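Local coordinates for extracellular solute-binding protein, family 5 (Chelativorans sp., PDB 6WM6) that binds EDTA and related aminopolycarboxylates in the periplasm, probably handing them to an ABC transporter for uptake, at residues 55-60 with 225-230; 115-120 with 168-173; 329-334 with 426-431. All coordinates share one frame; numbering follows the deposited sequence.

Interaction 1: residues 55-60 with 225-230; sequences TRDITN and ESFDPG. With EDO (1,2-ethanediol), chain H; SO4 (sulfate ion), chain B.
Asp57 OD1 takes the backbone N-H of Gly230 at 2.9 Å (N-H...O 140°), the one hydrogen bond joining the loop 55-60 to the turn just after strand 222-228. The donor reaches OD1 from above the carboxylate plane, so the bond is bent at both ends. The same oxygen weakly accepts the N-H of Ile58, which helps to keep the carboxylate turned back toward its own backbone; CG stands anti to the backbone N (chi1 -170°). Asp57 OD1 also lies at the edge of the Phe227 ring, 3.7 Å from CZ. The tip of that ring rests against the loop: CZ is 3.5 Å from Ile58 O and 4.0 Å from Ile58 CB. Pro229 N lies over the centre of one ring face, so the chain folds across Phe227 before Gly230, at positive phi (74°), presents its N-H. Farther out, Arg56 extends away to a sulfate, which NH2 meets weakly, and Thr55 N binds an ethanediol; both are probably crystallisation solutes. Trp61 meets Phe227 edge-to-face, Ile256 of strand 251-256 touches Asp57 and Phe227, and Val72 of helix 71-77 packs on Ile58. The loop after outermost strand 49-54 of a mixed four-stranded sheet thus reaches the other outermost strand, 222-228.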
# COMPACT_ATOMS: atom_id res chain seq x y z
N THR A 55 14.26 -0.71 5.10
CA THR A 55 14.99 -0.95 3.86
C THR A 55 15.36 0.31 3.09
O THR A 55 16.05 0.21 2.08
CB THR A 55 14.16 -1.86 2.93
OG1 THR A 55 12.91 -1.23 2.64
CG2 THR A 55 13.90 -3.22 3.59
N ARG A 56 14.93 1.49 3.54
CA ARG A 56 15.28 2.74 2.89
C ARG A 56 15.85 3.72 3.91
O ARG A 56 15.48 3.69 5.09
CB ARG A 56 14.05 3.42 2.25
CG ARG A 56 13.25 2.58 1.27
CD ARG A 56 11.97 3.33 0.90
NE ARG A 56 11.13 2.60 -0.05
CZ ARG A 56 11.20 2.73 -1.37
NH1 ARG A 56 12.08 3.55 -1.92
NH2 ARG A 56 10.38 2.03 -2.14
N ASP A 57 16.76 4.59 3.46
CA ASP A 57 17.14 5.73 4.26
C ASP A 57 15.97 6.71 4.34
O ASP A 57 15.03 6.65 3.54
CB ASP A 57 18.36 6.42 3.65
CG ASP A 57 18.99 7.48 4.56
OD1 ASP A 57 18.76 7.48 5.78
OD2 ASP A 57 19.74 8.34 4.04
N ILE A 58 16.00 7.59 5.34
CA ILE A 58 14.97 8.60 5.53
C ILE A 58 15.53 9.93 5.04
O ILE A 58 16.41 10.53 5.69
CB ILE A 58 14.54 8.73 7.00
CG1 ILE A 58 14.16 7.38 7.60
CG2 ILE A 58 13.38 9.73 7.10
CD1 ILE A 58 12.98 6.73 6.97
N THR A 59 15.02 10.43 3.91
CA THR A 59 15.34 11.76 3.43
C THR A 59 14.14 12.69 3.43
O THR A 59 14.31 13.89 3.19
CB THR A 59 15.92 11.70 2.00
OG1 THR A 59 15.02 11.00 1.15
CG2 THR A 59 17.26 10.97 2.04
N ASN A 60 12.96 12.18 3.72
CA ASN A 60 11.72 12.94 3.78
C ASN A 60 10.91 12.33 4.91
O ASN A 60 10.70 11.12 4.94
CB ASN A 60 10.97 12.86 2.44
CG ASN A 60 9.75 13.75 2.38
OD1 ASN A 60 8.87 13.70 3.27
ND2 ASN A 60 9.65 14.54 1.34
N GLU A 225 14.75 10.91 19.37
CA GLU A 225 15.91 11.37 20.12
C GLU A 225 17.07 11.74 19.21
O GLU A 225 17.73 12.76 19.45
CB GLU A 225 16.35 10.29 21.12
CG GLU A 225 17.54 10.69 21.98
CD GLU A 225 17.97 9.58 22.93
OE1 GLU A 225 18.49 8.55 22.45
OE2 GLU A 225 17.78 9.73 24.16
N SER A 226 17.35 10.93 18.18
CA SER A 226 18.44 11.21 17.27
C SER A 226 18.22 10.50 15.95
O SER A 226 17.47 9.52 15.86
CB SER A 226 19.80 10.78 17.85
OG SER A 226 19.85 9.37 18.01
N PHE A 227 18.90 11.01 14.92
CA PHE A 227 18.91 10.40 13.60
C PHE A 227 20.32 10.42 13.06
O PHE A 227 20.93 11.49 12.94
CB PHE A 227 17.99 11.15 12.64
CG PHE A 227 18.01 10.62 11.24
CD1 PHE A 227 17.77 9.28 10.99
CD2 PHE A 227 18.28 11.47 10.17
CE1 PHE A 227 17.79 8.78 9.69
CE2 PHE A 227 18.29 10.98 8.88
CZ PHE A 227 18.03 9.64 8.64
N ASP A 228 20.85 9.24 12.75
CA ASP A 228 22.15 9.09 12.12
C ASP A 228 21.89 8.74 10.66
O ASP A 228 21.50 7.59 10.36
CB ASP A 228 22.96 7.99 12.81
CG ASP A 228 24.38 7.88 12.28
OD1 ASP A 228 24.79 8.75 11.48
OD2 ASP A 228 25.08 6.92 12.67
N PRO A 229 22.04 9.68 9.73
CA PRO A 229 21.62 9.43 8.34
C PRO A 229 22.21 8.16 7.75
O PRO A 229 23.40 7.88 7.88
CB PRO A 229 22.13 10.68 7.60
CG PRO A 229 22.13 11.74 8.64
CD PRO A 229 22.51 11.07 9.93
N GLY A 230 21.34 7.39 7.10
CA GLY A 230 21.73 6.14 6.50
C GLY A 230 21.98 5.01 7.48
O GLY A 230 22.35 3.91 7.04
C1 EDO H . 10.36 -2.07 6.54
O1 EDO H . 11.18 -1.60 5.46
C2 EDO H . 9.15 -1.15 6.71
O2 EDO H . 8.04 -1.65 5.96
S SO4 B . 5.95 1.20 -1.18
O1 SO4 B . 5.54 1.47 0.20
O2 SO4 B . 7.38 0.94 -1.21
O3 SO4 B . 5.21 0.02 -1.69
O4 SO4 B . 5.64 2.37 -2.00

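Interaction 2: residues 115-120 with 168-173; sequences YRIRED and TGKVVT
The guanidinium of Arg116 carries Val171 CG1 over one face, 3.8 Å above the plane and displaced toward the rim, while Val171 CG2 comes 3.4 Å from NH1. The Tyr115 ring, on the other side of the sheet, has Val172 O near its plane at the edge, and the rings of Phe134 and Phe187 meet it from outside the two strands. The two segments belong to neighbouring strands, 111-117 and 171-176, of a four-stranded antiparallel sheet. Tyr115 and Val172 form a hydrogen-bonded pair: Tyr115 N donates to Val172 O and Val172 N to Tyr115 O, both nearly straight and in the carbonyl plane. Arg116 and Val171 form the next, non-hydrogen-bonded pair. There the CA atoms of Val171 and Arg116 make CA-H...O contacts to Tyr115 O and Lys170 O. Arg116 stretches its extended chain alongside Val171, on the face turned from the Tyr115 side. On the Tyr115 face, Ile117 CD1 touches Val172 CG2 at 4.0 Å, and Phe134 of helix 131-141 covers both residues. Beyond the pairing, Ile117 N still donates to Lys170 O at 2.8 Å. Thr168 OG1 accepts the N-H of Lys170 in an ST turn, and Asp166 OD1 takes that of Val171, which fixes the turn entering the strand. Lys170 bends at chi2 (-72°), so its chain crosses Ile117 at about a right angle, with CD 3.8 Å from Ile117 CG2. Its ammonium, also bonded to Ile129 O, thereby reaches the carbonyls past the end of strand 111-117: NZ donates to Arg118 O at 2.9 Å, in the carbonyl plane, and weakly to Glu119 O at 3.3 Å.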
# COMPACT_ATOMS: atom_id res chain seq x y z
N TYR A 115 -15.92 15.76 14.56
CA TYR A 115 -14.88 15.11 15.36
C TYR A 115 -14.87 15.79 16.72
O TYR A 115 -14.83 17.02 16.81
CB TYR A 115 -13.50 15.26 14.73
CG TYR A 115 -13.34 14.70 13.33
CD1 TYR A 115 -13.62 15.49 12.22
CD2 TYR A 115 -12.92 13.39 13.10
CE1 TYR A 115 -13.48 15.00 10.94
CE2 TYR A 115 -12.79 12.89 11.82
CZ TYR A 115 -13.07 13.69 10.74
OH TYR A 115 -12.96 13.22 9.45
N ARG A 116 -14.88 15.01 17.79
CA ARG A 116 -14.70 15.52 19.14
C ARG A 116 -13.37 14.97 19.64
O ARG A 116 -13.23 13.75 19.83
CB ARG A 116 -15.87 15.16 20.04
CG ARG A 116 -17.14 15.90 19.61
CD ARG A 116 -18.40 15.56 20.42
NE ARG A 116 -19.58 16.17 19.79
CZ ARG A 116 -20.00 17.41 20.01
NH1 ARG A 116 -19.35 18.20 20.86
NH2 ARG A 116 -21.07 17.86 19.39
N ILE A 117 -12.38 15.85 19.77
CA ILE A 117 -11.03 15.50 20.19
C ILE A 117 -11.01 15.39 21.70
O ILE A 117 -11.58 16.24 22.41
CB ILE A 117 -10.05 16.58 19.70
CG1 ILE A 117 -10.13 16.74 18.19
CG2 ILE A 117 -8.63 16.26 20.16
CD1 ILE A 117 -9.40 17.99 17.70
N ARG A 118 -10.31 14.37 22.23
CA ARG A 118 -10.18 14.27 23.68
C ARG A 118 -9.50 15.50 24.26
O ARG A 118 -8.52 16.00 23.71
CB ARG A 118 -9.38 13.03 24.07
CG ARG A 118 -10.17 11.74 23.90
CD ARG A 118 -9.42 10.54 24.48
NE ARG A 118 -9.12 10.69 25.90
CZ ARG A 118 -7.89 10.65 26.43
NH1 ARG A 118 -6.81 10.46 25.67
NH2 ARG A 118 -7.74 10.79 27.74
N GLU A 119 -10.00 15.95 25.41
CA GLU A 119 -9.40 17.11 26.06
C GLU A 119 -7.92 16.89 26.33
O GLU A 119 -7.11 17.80 26.14
CB GLU A 119 -10.18 17.44 27.33
CG GLU A 119 -11.55 18.05 27.04
CD GLU A 119 -12.31 18.45 28.28
OE1 GLU A 119 -13.52 18.73 28.17
OE2 GLU A 119 -11.69 18.49 29.37
N ASP A 120 -7.55 15.67 26.74
CA ASP A 120 -6.17 15.37 27.12
C ASP A 120 -5.24 15.10 25.94
O ASP A 120 -4.03 14.92 26.16
CB ASP A 120 -6.13 14.20 28.08
CG ASP A 120 -6.75 14.50 29.42
OD1 ASP A 120 -6.91 15.70 29.75
OD2 ASP A 120 -7.07 13.54 30.16
N THR A 168 -13.47 25.94 22.03
CA THR A 168 -12.51 25.15 22.80
C THR A 168 -11.42 24.56 21.93
O THR A 168 -10.39 24.12 22.46
CB THR A 168 -13.19 24.01 23.56
OG1 THR A 168 -13.57 22.97 22.64
CG2 THR A 168 -14.41 24.51 24.33
N GLY A 169 -11.63 24.51 20.61
CA GLY A 169 -10.72 23.84 19.71
C GLY A 169 -10.90 22.35 19.63
O GLY A 169 -10.19 21.70 18.84
N LYS A 170 -11.80 21.77 20.41
CA LYS A 170 -11.91 20.31 20.48
C LYS A 170 -13.07 19.73 19.69
O LYS A 170 -13.16 18.51 19.60
CB LYS A 170 -11.97 19.85 21.93
CG LYS A 170 -10.69 20.15 22.74
CD LYS A 170 -9.52 19.25 22.32
CE LYS A 170 -8.25 19.50 23.14
NZ LYS A 170 -7.23 18.44 22.89
N VAL A 171 -13.92 20.55 19.08
CA VAL A 171 -15.02 20.08 18.24
C VAL A 171 -14.80 20.62 16.84
O VAL A 171 -14.81 21.84 16.62
CB VAL A 171 -16.39 20.50 18.79
CG1 VAL A 171 -17.50 19.88 17.94
CG2 VAL A 171 -16.55 20.08 20.23
N VAL A 172 -14.61 19.72 15.87
CA VAL A 172 -14.26 20.06 14.50
C VAL A 172 -15.38 19.58 13.60
O VAL A 172 -15.75 18.40 13.64
CB VAL A 172 -12.92 19.40 14.10
CG1 VAL A 172 -12.56 19.75 12.66
CG2 VAL A 172 -11.83 19.79 15.05
N THR A 173 -15.91 20.47 12.77
CA THR A 173 -17.02 20.16 11.87
C THR A 173 -16.57 20.31 10.42
O THR A 173 -16.18 21.40 10.00
CB THR A 173 -18.21 21.08 12.16
OG1 THR A 173 -18.63 20.91 13.53
CG2 THR A 173 -19.40 20.76 11.25

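Interaction 3: residues 329-334 with 426-431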
# COMPACT_ATOMS: atom_id res chain seq x y z
N THR A 329 -4.91 -14.96 -22.49
CA THR A 329 -5.54 -16.28 -22.57
C THR A 329 -4.50 -17.39 -22.54
O THR A 329 -4.73 -18.44 -21.93
CB THR A 329 -6.39 -16.33 -23.83
OG1 THR A 329 -7.42 -15.34 -23.75
CG2 THR A 329 -7.05 -17.70 -24.02
N ALA A 330 -3.35 -17.18 -23.18
CA ALA A 330 -2.29 -18.17 -23.20
C ALA A 330 -1.59 -18.31 -21.85
O ALA A 330 -1.06 -19.39 -21.53
CB ALA A 330 -1.27 -17.79 -24.27
N ILE A 331 -1.53 -17.25 -21.05
CA ILE A 331 -0.90 -17.35 -19.74
C ILE A 331 -1.64 -18.38 -18.90
O ILE A 331 -2.88 -18.38 -18.83
CB ILE A 331 -0.85 -15.96 -19.08
CG1 ILE A 331 0.16 -15.10 -19.79
CG2 ILE A 331 -0.54 -16.08 -17.59
CD1 ILE A 331 0.15 -13.64 -19.36
N ASP A 332 -0.89 -19.27 -18.25
CA ASP A 332 -1.45 -20.31 -17.39
C ASP A 332 -1.28 -19.86 -15.95
O ASP A 332 -0.21 -20.04 -15.36
CB ASP A 332 -0.72 -21.63 -17.65
CG ASP A 332 -1.33 -22.81 -16.91
OD1 ASP A 332 -2.00 -22.61 -15.88
OD2 ASP A 332 -1.11 -23.95 -17.37
N ALA A 333 -2.32 -19.25 -15.38
CA ALA A 333 -2.22 -18.69 -14.04
C ALA A 333 -2.10 -19.79 -12.99
O ALA A 333 -1.43 -19.58 -11.97
CB ALA A 333 -3.42 -17.79 -13.73
N GLY A 334 -2.72 -20.94 -13.22
CA GLY A 334 -2.55 -22.06 -12.29
C GLY A 334 -1.10 -22.48 -12.20
O GLY A 334 -0.57 -22.68 -11.11
N THR A 426 7.06 -15.73 -20.56
CA THR A 426 7.75 -15.90 -21.83
C THR A 426 7.47 -17.28 -22.42
O THR A 426 7.19 -17.40 -23.62
CB THR A 426 9.24 -15.70 -21.61
OG1 THR A 426 9.48 -14.33 -21.25
CG2 THR A 426 10.03 -16.04 -22.88
N GLY A 427 7.53 -18.32 -21.59
CA GLY A 427 7.28 -19.67 -22.07
C GLY A 427 5.84 -19.90 -22.48
O GLY A 427 5.57 -20.61 -23.45
N TYR A 428 4.89 -19.31 -21.75
CA TYR A 428 3.48 -19.52 -22.11
C TYR A 428 3.14 -18.93 -23.48
O TYR A 428 2.26 -19.47 -24.18
CB TYR A 428 2.54 -18.88 -21.09
CG TYR A 428 2.71 -19.34 -19.66
CD1 TYR A 428 3.02 -20.66 -19.35
CD2 TYR A 428 2.57 -18.44 -18.61
CE1 TYR A 428 3.18 -21.07 -18.03
CE2 TYR A 428 2.72 -18.84 -17.31
CZ TYR A 428 3.03 -20.15 -17.02
OH TYR A 428 3.19 -20.51 -15.71
N ILE A 429 3.77 -17.82 -23.86
CA ILE A 429 3.42 -17.15 -25.11
C ILE A 429 4.32 -17.54 -26.27
O ILE A 429 4.02 -17.16 -27.41
CB ILE A 429 3.36 -15.62 -24.95
CG1 ILE A 429 4.73 -15.02 -24.67
CG2 ILE A 429 2.38 -15.27 -23.83
CD1 ILE A 429 4.72 -13.50 -24.66
N ALA A 430 5.38 -18.30 -26.02
CA ALA A 430 6.24 -18.73 -27.12
C ALA A 430 5.47 -19.52 -28.17
O ALA A 430 5.74 -19.32 -29.37
CB ALA A 430 7.42 -19.53 -26.57
N PRO A 431 4.51 -20.38 -27.82
CA PRO A 431 3.73 -21.08 -28.86
C PRO A 431 2.91 -20.17 -29.75
O PRO A 431 2.46 -20.60 -30.83
CB PRO A 431 2.84 -22.04 -28.06
CG PRO A 431 3.56 -22.24 -26.77
CD PRO A 431 4.26 -20.94 -26.47
O HOH W 1 0.27 -21.33 -22.70
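Tyr428 contributes the largest share of the contact, its ring laid against the bend 331-332 between helices 321-330 and 333-340. Asp332 CB sits over the ring face in a CH-pi contact, 4.1 Å from the ring centroid and 16° off its normal. Asp332 N lies over the same face, nearer the rim, 3.6 Å from Tyr428 CD2. Beside it Ile331 CG2 reaches Tyr428 CD2 at 4.0 Å, the isoleucine side chain crossing the tyrosine at about a right angle. With CG anti to the carbonyl carbon (chi1 -57°), the ring extends along the bend until Tyr428 OH stands 3.5 Å from Asp332 O; its hydrogen bond, however, is to Asp335 OD2. The chain breaks here between two successive helices: Ile331 leaves helical geometry, and Asp332 is the N-cap of helix 333-340, its OD1 accepting the N-H of Asp335. Asp335 therefore serves both the cap, through its backbone, and the tyrosine, through its carboxylate. Around Ala330 and Ile429 the contact loosens. Ala330 CB and Ile429 CG2 approach only to 4.5 Å, and no direct hydrogen bond joins the segments. Here a water molecule bridges instead, donating to Ala330 O at 2.6 Å and to Tyr428 O at 3.1 Å, so the two carbonyls share one water. Ala380 of helix 377-386 touches Ala330, and Leu434 touches Ile429.

In the fold
Along the chain interaction 2 is nested within the loop closed by interaction 1, and interaction 3 follows both. None touches another: the centres of interactions 1 and 2 lie about 33 Å apart, those of 1 and 3 about 43 Å, and those of 2 and 3 about 57 Å, on opposite sides of the chain's centre. Interaction 1 brings the loop after one outermost strand of a mixed four-stranded sheet onto the end of the other; interaction 2 pairs inner strands of a separate antiparallel sheet; interaction 3 packs helix 416-429 against the bend between two other helices. They lie in three separate parts of the fold of this family 5 solute-binding protein.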